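Local coordinates for outer membrane protein (PDB 2FI9), which is of unknown function but belongs to the DUF498/DUF598 family, at residues H11-N23 with G35-I47. Numbering follows the deposited sequence.
Sequences HFPGRAPIDAYGN and GSIICIPSGIYGI
The irregular segment 11-16, the first part of the modelled chain, lies along the turn end of the hairpin formed by strands 36-40 and 43-47, and Phe12 and Ile44 show how such a segment attaches. Ile44 N donates to Phe12 O at 3.0 Å, with an N-H...O angle of 157°, the one conventional hydrogen bond between the segments. Beside it the CA-H of His11 points almost straight at Ile44 O, while the imidazole brings NE2 to 3.4 Å from Tyr45 CE1; these rings are inclined at 53°, neither stacked nor edge-to-face. Strand 43-47 is an outermost strand of the five-stranded mixed sheet, and a type I turn from Ile40 to Gly43 closes the hairpin. Gly43, without a side chain, meets segment 11-16 closely: Phe12 O lies 3.1 Å from Gly43 CA. Ile44 extends its CG1 branch away from its own carbonyl carbon (chi1 -57°), carrying CD1 to 4.0 Å from Phe12 CD2. Further along, Ile18 and Ile37 meet tip to tip through their CD1 methyls, 4.0 Å apart, with Cys39 SG alongside; Phe28 of strand 25-28 and Val107 of helix 103-115 also pack on Ile18. At the turn itself, Arg15 bends at chi3, laying one guanidinium face over Pro41 CG, 4.0 Å from CZ, while NH1 bonds to Val120 O.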
ATOM      1  N   HIS A  11      -1.314 -12.958   3.795  1.00 47.42           N
ATOM      2  CA  HIS A  11      -2.018 -12.490   5.042  1.00 46.94           C
ATOM      3  C   HIS A  11      -1.268 -12.831   6.349  1.00 45.69           C
ATOM      4  O   HIS A  11      -0.590 -13.877   6.482  1.00 46.00           O
ATOM      5  CB  HIS A  11      -3.468 -12.990   5.087  1.00 48.05           C
ATOM      6  CG  HIS A  11      -4.401 -12.120   5.884  1.00 50.64           C
ATOM      7  ND1 HIS A  11      -5.770 -12.149   5.710  1.00 53.12           N
ATOM      8  CD2 HIS A  11      -4.167 -11.193   6.848  1.00 52.32           C
ATOM      9  CE1 HIS A  11      -6.337 -11.295   6.546  1.00 53.46           C
ATOM     10  NE2 HIS A  11      -5.385 -10.696   7.243  1.00 52.44           N
ATOM     11  N   PHE A  12      -1.466 -11.947   7.324  1.00 43.25           N
ATOM     12  CA  PHE A  12      -0.537 -11.697   8.400  1.00 40.09           C
ATOM     13  C   PHE A  12      -1.214 -10.575   9.186  1.00 38.46           C
ATOM     14  O   PHE A  12      -1.689  -9.619   8.575  1.00 37.04           O
ATOM     15  CB  PHE A  12       0.755 -11.191   7.764  1.00 40.17           C
ATOM     16  CG  PHE A  12       1.876 -11.042   8.706  1.00 40.65           C
ATOM     17  CD1 PHE A  12       2.458 -12.161   9.295  1.00 39.99           C
ATOM     18  CD2 PHE A  12       2.391  -9.788   8.978  1.00 40.41           C
ATOM     19  CE1 PHE A  12       3.517 -12.026  10.176  1.00 41.69           C
ATOM     20  CE2 PHE A  12       3.447  -9.650   9.857  1.00 41.48           C
ATOM     21  CZ  PHE A  12       4.009 -10.761  10.453  1.00 40.69           C
ATOM     22  N   PRO A  13      -1.288 -10.687  10.534  1.00 36.06           N
ATOM     23  CA  PRO A  13      -2.156  -9.809  11.314  1.00 35.15           C
ATOM     24  C   PRO A  13      -1.556  -8.462  11.752  1.00 34.29           C
ATOM     25  O   PRO A  13      -2.043  -7.859  12.711  1.00 34.47           O
ATOM     26  CB  PRO A  13      -2.459 -10.666  12.555  1.00 34.42           C
ATOM     27  CG  PRO A  13      -1.200 -11.419  12.764  1.00 34.55           C
ATOM     28  CD  PRO A  13      -0.568 -11.638  11.398  1.00 36.21           C
ATOM     29  N   GLY A  14      -0.502  -8.009  11.082  1.00 34.22           N
ATOM     30  CA  GLY A  14       0.077  -6.694  11.343  1.00 33.32           C
ATOM     31  C   GLY A  14       0.968  -6.304  10.176  1.00 33.74           C
ATOM     32  O   GLY A  14       1.072  -7.049   9.201  1.00 34.07           O
ATOM     33  N   ARG A  15       1.623  -5.156  10.272  1.00 33.08           N
ATOM     34  CA  ARG A  15       2.591  -4.753   9.244  1.00 32.91           C
ATOM     35  C   ARG A  15       3.919  -5.475   9.446  1.00 32.95           C
ATOM     36  O   ARG A  15       4.281  -5.794  10.570  1.00 33.40           O
ATOM     37  CB  ARG A  15       2.821  -3.251   9.302  1.00 32.99           C
ATOM     38  CG  ARG A  15       1.640  -2.449   8.792  1.00 32.83           C
ATOM     39  CD  ARG A  15       1.707  -1.013   9.246  1.00 33.90           C
ATOM     40  NE  ARG A  15       1.592  -0.897  10.702  1.00 33.10           N
ATOM     41  CZ  ARG A  15       1.682   0.254  11.359  1.00 36.02           C
ATOM     42  NH1 ARG A  15       1.891   1.395  10.694  1.00 35.85           N
ATOM     43  NH2 ARG A  15       1.556   0.269  12.678  1.00 35.39           N
ATOM     44  N   ALA A  16       4.641  -5.710   8.356  1.00 32.90           N
ATOM     45  CA  ALA A  16       5.986  -6.301   8.397  1.00 33.08           C
ATOM     46  C   ALA A  16       6.786  -5.666   7.272  1.00 33.29           C
ATOM     47  O   ALA A  16       6.201  -5.223   6.298  1.00 32.56           O
ATOM     48  CB  ALA A  16       5.910  -7.809   8.186  1.00 33.06           C
ATOM     49  N   PRO A  17       8.127  -5.631   7.381  1.00 33.73           N
ATOM     50  CA  PRO A  17       8.842  -5.169   6.180  1.00 33.83           C
ATOM     51  C   PRO A  17       8.510  -6.057   4.981  1.00 33.78           C
ATOM     52  O   PRO A  17       8.286  -7.266   5.145  1.00 33.90           O
ATOM     53  CB  PRO A  17      10.323  -5.318   6.551  1.00 33.57           C
ATOM     54  CG  PRO A  17      10.358  -5.471   8.038  1.00 34.40           C
ATOM     55  CD  PRO A  17       9.017  -5.936   8.507  1.00 33.31           C
ATOM     56  N   ILE A  18       8.458  -5.457   3.798  1.00 34.64           N
ATOM     57  CA  ILE A  18       8.274  -6.204   2.561  1.00 34.35           C
ATOM     58  C   ILE A  18       9.675  -6.534   2.046  1.00 34.51           C
ATOM     59  O   ILE A  18      10.426  -5.632   1.641  1.00 34.19           O
ATOM     60  CB  ILE A  18       7.451  -5.395   1.514  1.00 34.28           C
ATOM     61  CG1 ILE A  18       6.083  -4.977   2.065  1.00 33.77           C
ATOM     62  CG2 ILE A  18       7.301  -6.169   0.194  1.00 34.79           C
ATOM     63  CD1 ILE A  18       5.290  -6.057   2.769  1.00 35.51           C
ATOM     64  N   ASP A  19      10.014  -7.821   2.077  1.00 34.58           N
ATOM     65  CA  ASP A  19      11.372  -8.287   1.775  1.00 34.68           C
ATOM     66  C   ASP A  19      11.699  -8.396   0.283  1.00 34.61           C
ATOM     67  O   ASP A  19      12.871  -8.458  -0.082  1.00 34.04           O
ATOM     68  CB  ASP A  19      11.648  -9.616   2.488  1.00 35.16           C
ATOM     69  CG  ASP A  19      11.493  -9.497   3.990  1.00 36.53           C
ATOM     70  OD1 ASP A  19      11.870  -8.444   4.543  1.00 39.08           O
ATOM     71  OD2 ASP A  19      10.981 -10.437   4.622  1.00 39.66           O
ATOM     72  N   ALA A  20      10.671  -8.428  -0.565  1.00 33.90           N
ATOM     73  CA  ALA A  20      10.864  -8.539  -2.008  1.00 33.87           C
ATOM     74  C   ALA A  20       9.600  -8.153  -2.754  1.00 34.42           C
ATOM     75  O   ALA A  20       8.498  -8.223  -2.201  1.00 34.22           O
ATOM     76  CB  ALA A  20      11.292  -9.943  -2.396  1.00 33.74           C
ATOM     77  N   TYR A  21       9.782  -7.710  -3.998  1.00 34.55           N
ATOM     78  CA  TYR A  21       8.685  -7.480  -4.930  1.00 34.72           C
ATOM     79  C   TYR A  21       9.172  -7.986  -6.288  1.00 34.78           C
ATOM     80  O   TYR A  21      10.348  -8.358  -6.442  1.00 34.16           O
ATOM     81  CB  TYR A  21       8.300  -5.991  -4.984  1.00 35.33           C
ATOM     82  CG  TYR A  21       9.413  -5.079  -5.465  1.00 35.83           C
ATOM     83  CD1 TYR A  21       9.483  -4.683  -6.794  1.00 37.05           C
ATOM     84  CD2 TYR A  21      10.404  -4.626  -4.588  1.00 37.22           C
ATOM     85  CE1 TYR A  21      10.516  -3.852  -7.253  1.00 38.60           C
ATOM     86  CE2 TYR A  21      11.436  -3.796  -5.037  1.00 36.68           C
ATOM     87  CZ  TYR A  21      11.484  -3.419  -6.358  1.00 37.28           C
ATOM     88  OH  TYR A  21      12.487  -2.595  -6.812  1.00 38.89           O
ATOM     89  N   GLY A  22       8.278  -7.995  -7.271  1.00 34.23           N
ATOM     90  CA  GLY A  22       8.568  -8.622  -8.558  1.00 33.46           C
ATOM     91  C   GLY A  22       7.818  -9.929  -8.657  1.00 33.57           C
ATOM     92  O   GLY A  22       7.277 -10.433  -7.650  1.00 33.47           O
ATOM     93  N   ASN A  23       7.784 -10.490  -9.863  1.00 33.10           N
ATOM     94  CA  ASN A  23       7.220 -11.813 -10.098  1.00 33.34           C
ATOM     95  C   ASN A  23       5.735 -11.883  -9.741  1.00 32.85           C
ATOM     96  O   ASN A  23       5.238 -12.909  -9.251  1.00 32.72           O
ATOM     97  CB  ASN A  23       8.019 -12.885  -9.337  1.00 34.00           C
ATOM     98  CG  ASN A  23       7.606 -14.307  -9.715  1.00 36.48           C
ATOM     99  OD1 ASN A  23       7.339 -14.597 -10.886  1.00 39.58           O
ATOM    100  ND2 ASN A  23       7.551 -15.199  -8.722  1.00 38.83           N
ATOM    101  N   GLY A  35       0.025 -11.492  -6.109  1.00 35.07           N
ATOM    102  CA  GLY A  35      -0.989 -10.454  -6.236  1.00 33.78           C
ATOM    103  C   GLY A  35      -0.644  -9.168  -5.505  1.00 33.32           C
ATOM    104  O   GLY A  35       0.382  -9.072  -4.809  1.00 32.61           O
ATOM    105  N   SER A  36      -1.501  -8.167  -5.690  1.00 32.59           N
ATOM    106  CA  SER A  36      -1.324  -6.873  -5.062  1.00 32.42           C
ATOM    107  C   SER A  36      -1.712  -6.949  -3.584  1.00 32.72           C
ATOM    108  O   SER A  36      -2.513  -7.808  -3.183  1.00 33.04           O
ATOM    109  CB  SER A  36      -2.176  -5.835  -5.779  1.00 31.90           C
ATOM    110  OG  SER A  36      -1.767  -5.709  -7.143  1.00 31.11           O
ATOM    111  N   ILE A  37      -1.138  -6.066  -2.773  1.00 32.70           N
ATOM    112  CA  ILE A  37      -1.387  -6.107  -1.328  1.00 32.83           C
ATOM    113  C   ILE A  37      -1.635  -4.723  -0.761  1.00 33.34           C
ATOM    114  O   ILE A  37      -1.194  -3.704  -1.315  1.00 32.61           O
ATOM    115  CB  ILE A  37      -0.231  -6.798  -0.529  1.00 33.23           C
ATOM    116  CG1 ILE A  37       1.117  -6.104  -0.775  1.00 32.49           C
ATOM    117  CG2 ILE A  37      -0.165  -8.269  -0.873  1.00 32.62           C
ATOM    118  CD1 ILE A  37       2.216  -6.533   0.202  1.00 33.57           C
ATOM    119  N   ILE A  38      -2.367  -4.698   0.335  1.00 33.18           N
ATOM    120  CA  ILE A  38      -2.486  -3.510   1.146  1.00 34.18           C
ATOM    121  C   ILE A  38      -1.921  -3.841   2.552  1.00 33.76           C
ATOM    122  O   ILE A  38      -2.158  -4.919   3.074  1.00 33.98           O
ATOM    123  CB  ILE A  38      -3.944  -3.017   1.172  1.00 34.67           C
ATOM    124  CG1 ILE A  38      -4.003  -1.542   1.540  1.00 36.96           C
ATOM    125  CG2 ILE A  38      -4.829  -3.861   2.087  1.00 34.84           C
ATOM    126  CD1 ILE A  38      -5.325  -0.919   1.163  1.00 41.34           C
ATOM    127  N   CYS A  39      -1.138  -2.928   3.113  1.00 33.54           N
ATOM    128  CA  CYS A  39      -0.445  -3.140   4.367  1.00 33.64           C
ATOM    129  C   CYS A  39      -0.912  -2.060   5.303  1.00 33.13           C
ATOM    130  O   CYS A  39      -0.620  -0.884   5.099  1.00 32.13           O
ATOM    131  CB  CYS A  39       1.067  -3.005   4.169  1.00 34.64           C
ATOM    132  SG  CYS A  39       1.745  -4.040   2.864  1.00 37.24           S
ATOM    133  N   ILE A  40      -1.669  -2.448   6.314  1.00 32.34           N
ATOM    134  CA  ILE A  40      -2.275  -1.484   7.227  1.00 32.17           C
ATOM    135  C   ILE A  40      -2.067  -1.991   8.668  1.00 31.85           C
ATOM    136  O   ILE A  40      -1.616  -3.123   8.859  1.00 30.77           O
ATOM    137  CB  ILE A  40      -3.765  -1.251   6.863  1.00 32.15           C
ATOM    138  CG1 ILE A  40      -4.509  -2.594   6.792  1.00 32.54           C
ATOM    139  CG2 ILE A  40      -3.853  -0.539   5.527  1.00 31.08           C
ATOM    140  CD1 ILE A  40      -6.007  -2.470   6.502  1.00 32.88           C
ATOM    141  N   PRO A  41      -2.304  -1.141   9.683  1.00 31.44           N
ATOM    142  CA  PRO A  41      -2.045  -1.637  11.051  1.00 31.69           C
ATOM    143  C   PRO A  41      -2.664  -2.996  11.400  1.00 31.89           C
ATOM    144  O   PRO A  41      -2.061  -3.750  12.191  1.00 31.63           O
ATOM    145  CB  PRO A  41      -2.601  -0.516  11.933  1.00 31.98           C
ATOM    146  CG  PRO A  41      -2.328   0.696  11.117  1.00 31.35           C
ATOM    147  CD  PRO A  41      -2.700   0.278   9.696  1.00 31.91           C
ATOM    148  N   SER A  42      -3.835  -3.316  10.834  1.00 31.91           N
ATOM    149  CA  SER A  42      -4.515  -4.598  11.154  1.00 31.98           C
ATOM    150  C   SER A  42      -3.959  -5.804  10.373  1.00 32.53           C
ATOM    151  O   SER A  42      -4.345  -6.942  10.629  1.00 32.89           O
ATOM    152  CB  SER A  42      -6.020  -4.495  10.915  1.00 32.27           C
ATOM    153  OG  SER A  42      -6.298  -4.377   9.522  1.00 31.83           O
ATOM    154  N   GLY A  43      -3.083  -5.544   9.405  1.00 32.97           N
ATOM    155  CA  GLY A  43      -2.406  -6.626   8.706  1.00 32.92           C
ATOM    156  C   GLY A  43      -2.084  -6.370   7.259  1.00 32.86           C
ATOM    157  O   GLY A  43      -2.222  -5.244   6.764  1.00 33.33           O
ATOM    158  N   ILE A  44      -1.650  -7.425   6.587  1.00 32.35           N
ATOM    159  CA  ILE A  44      -1.377  -7.395   5.160  1.00 33.02           C
ATOM    160  C   ILE A  44      -2.454  -8.233   4.493  1.00 33.44           C
ATOM    161  O   ILE A  44      -2.599  -9.419   4.819  1.00 33.58           O
ATOM    162  CB  ILE A  44       0.018  -7.993   4.854  1.00 32.96           C
ATOM    163  CG1 ILE A  44       1.091  -7.234   5.647  1.00 34.07           C
ATOM    164  CG2 ILE A  44       0.319  -7.942   3.338  1.00 33.73           C
ATOM    165  CD1 ILE A  44       2.507  -7.782   5.525  1.00 32.89           C
ATOM    166  N   TYR A  45      -3.195  -7.633   3.562  1.00 33.45           N
ATOM    167  CA  TYR A  45      -4.314  -8.293   2.891  1.00 33.41           C
ATOM    168  C   TYR A  45      -4.086  -8.304   1.383  1.00 33.96           C
ATOM    169  O   TYR A  45      -3.564  -7.335   0.828  1.00 32.49           O
ATOM    170  CB  TYR A  45      -5.610  -7.519   3.137  1.00 34.03           C
ATOM    171  CG  TYR A  45      -5.990  -7.327   4.582  1.00 33.99           C
ATOM    172  CD1 TYR A  45      -6.952  -8.135   5.178  1.00 34.59           C
ATOM    173  CD2 TYR A  45      -5.407  -6.318   5.346  1.00 34.27           C
ATOM    174  CE1 TYR A  45      -7.318  -7.959   6.508  1.00 33.55           C
ATOM    175  CE2 TYR A  45      -5.759  -6.127   6.678  1.00 33.76           C
ATOM    176  CZ  TYR A  45      -6.724  -6.948   7.246  1.00 34.07           C
ATOM    177  OH  TYR A  45      -7.080  -6.782   8.565  1.00 34.56           O
ATOM    178  N   GLY A  46      -4.484  -9.382   0.719  1.00 34.09           N
ATOM    179  CA  GLY A  46      -4.526  -9.366  -0.744  1.00 34.89           C
ATOM    180  C   GLY A  46      -5.639  -8.457  -1.228  1.00 35.93           C
ATOM    181  O   GLY A  46      -6.717  -8.393  -0.623  1.00 35.47           O
ATOM    182  N   ILE A  47      -5.373  -7.721  -2.304  1.00 35.85           N
ATOM    183  CA  ILE A  47      -6.424  -6.999  -2.997  1.00 36.67           C
ATOM    184  C   ILE A  47      -6.318  -7.270  -4.493  1.00 36.67           C
ATOM    185  O   ILE A  47      -5.224  -7.353  -5.065  1.00 36.50           O
ATOM    186  CB  ILE A  47      -6.416  -5.482  -2.720  1.00 37.06           C
ATOM    187  CG1 ILE A  47      -4.999  -4.944  -2.700  1.00 38.26           C
ATOM    188  CG2 ILE A  47      -7.127  -5.173  -1.393  1.00 38.67           C
ATOM    189  CD1 ILE A  47      -4.900  -3.544  -3.160  1.00 41.74           C
TER